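Local coordinates for SnoaL-like domain-containing protein (PDB 4LMI) that is of unknown function but belongs to the SnoaL-like branch of the NTF2 clan and may be a ketosteroid isomerase-like enzyme, at residues B[11-16]-B[30-35]. Sequence-based numbering, arbitrary orientation.
Sequences RALARK and AALLAE
CB of Leu-32 sets out toward helix 6-22, and its side chain meets Leu-13 and Lys-16, one turn apart on that helix. This is the helical side of the NTF2-like alpha+beta fold, where the helices pack on a curved sheet. The contact joins the long first helix to the chain just after helix 26-31. It is small and made by van der Waals contact, with no hydrogen bond across it.

The tight part is leucine on leucine. CD1 of Leu-13 lies 3.7 Å from CB of Leu-32, and the two side chains meet at a slant. With chi1 -175° CG of Leu-13 stands anti to the backbone N, and chi2 of 63° then turns CD1 to Leu-32. Leu-32 is buried and also touches Tyr-17 and Thr-20 of helix 6-22. Leu-13 reaches Val-100 on strand 90-101 as well. Backbone bonding of Leu-32 and Ala-34 with Val-105 ties this segment to the sheet.

The Lys-16 side is the solvent side, where less of the residue is in contact. Lys-16 is exposed. Its CB sets out toward Leu-32, but in the modelled conformer the rest of the chain leads away. Only the base of the lysine packs here: CD2 of Leu-32 rests 3.8 Å from C of Lys-16 and 3.9 Å from its CB.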
# COMPACT_ATOMS: atom_id res chain seq x y z
N ARG B 11 6.85 -0.11 -14.74
CA ARG B 11 7.12 1.22 -14.17
C ARG B 11 6.56 2.34 -15.04
O ARG B 11 5.85 3.22 -14.55
CB ARG B 11 8.62 1.43 -13.93
CG ARG B 11 8.93 2.62 -13.03
CD ARG B 11 10.42 2.93 -12.92
NE ARG B 11 11.21 1.73 -12.63
CZ ARG B 11 11.33 1.17 -11.43
NH1 ARG B 11 10.72 1.71 -10.38
NH2 ARG B 11 12.06 0.07 -11.28
N ALA B 12 6.86 2.29 -16.34
CA ALA B 12 6.39 3.29 -17.30
C ALA B 12 4.86 3.29 -17.37
O ALA B 12 4.24 4.35 -17.42
CB ALA B 12 6.99 3.04 -18.68
N LEU B 13 4.26 2.09 -17.34
CA LEU B 13 2.82 1.98 -17.45
C LEU B 13 2.10 2.52 -16.20
O LEU B 13 1.10 3.23 -16.33
CB LEU B 13 2.39 0.54 -17.76
CG LEU B 13 0.89 0.31 -18.03
CD1 LEU B 13 0.42 1.06 -19.26
CD2 LEU B 13 0.60 -1.17 -18.16
N ALA B 14 2.62 2.20 -15.02
CA ALA B 14 2.07 2.72 -13.75
C ALA B 14 2.13 4.25 -13.71
O ALA B 14 1.18 4.90 -13.25
CB ALA B 14 2.81 2.14 -12.56
N ARG B 15 3.24 4.82 -14.18
CA ARG B 15 3.37 6.27 -14.24
C ARG B 15 2.29 6.87 -15.15
O ARG B 15 1.63 7.85 -14.77
CB ARG B 15 4.79 6.68 -14.68
CG ARG B 15 5.01 8.19 -14.76
CD ARG B 15 4.91 8.86 -13.39
NE ARG B 15 6.00 8.46 -12.50
CZ ARG B 15 6.16 8.88 -11.25
NH1 ARG B 15 5.28 9.73 -10.71
NH2 ARG B 15 7.19 8.45 -10.53
N LYS B 16 2.11 6.28 -16.33
CA LYS B 16 1.11 6.74 -17.30
C LYS B 16 -0.32 6.61 -16.77
O LYS B 16 -1.16 7.47 -17.03
CB LYS B 16 1.26 5.98 -18.62
CG LYS B 16 2.44 6.43 -19.46
CD LYS B 16 2.33 5.93 -20.89
CE LYS B 16 3.61 6.22 -21.67
NZ LYS B 16 4.77 5.45 -21.16
N ALA B 30 -8.18 5.03 -20.89
CA ALA B 30 -8.87 3.82 -21.36
C ALA B 30 -7.95 2.90 -22.18
O ALA B 30 -8.03 1.68 -22.04
CB ALA B 30 -10.12 4.19 -22.16
N ALA B 31 -7.07 3.49 -22.99
CA ALA B 31 -6.18 2.71 -23.87
C ALA B 31 -5.10 1.92 -23.14
O ALA B 31 -4.53 0.99 -23.70
CB ALA B 31 -5.56 3.60 -24.95
N LEU B 32 -4.80 2.29 -21.89
CA LEU B 32 -3.84 1.51 -21.12
C LEU B 32 -4.48 0.43 -20.24
O LEU B 32 -3.77 -0.31 -19.55
CB LEU B 32 -2.89 2.41 -20.31
CG LEU B 32 -3.44 3.50 -19.42
CD1 LEU B 32 -3.96 2.92 -18.11
CD2 LEU B 32 -2.36 4.55 -19.17
N LEU B 33 -5.81 0.33 -20.26
CA LEU B 33 -6.52 -0.67 -19.48
C LEU B 33 -6.85 -1.88 -20.33
O LEU B 33 -7.27 -1.73 -21.48
CB LEU B 33 -7.82 -0.10 -18.92
CG LEU B 33 -7.77 1.18 -18.10
CD1 LEU B 33 -9.19 1.69 -17.88
CD2 LEU B 33 -7.06 0.95 -16.77
N ALA B 34 -6.67 -3.08 -19.77
CA ALA B 34 -7.14 -4.31 -20.42
C ALA B 34 -8.65 -4.26 -20.58
O ALA B 34 -9.36 -3.71 -19.73
CB ALA B 34 -6.73 -5.52 -19.59
N GLU B 35 -9.17 -4.84 -21.66
CA GLU B 35 -10.62 -4.87 -21.85
C GLU B 35 -11.32 -5.50 -20.64
O GLU B 35 -12.42 -5.09 -20.27
CB GLU B 35 -11.02 -5.57 -23.16
CG GLU B 35 -12.46 -5.29 -23.57
CD GLU B 35 -12.77 -5.59 -25.02
OE1 GLU B 35 -12.20 -6.56 -25.57
OE2 GLU B 35 -13.59 -4.85 -25.61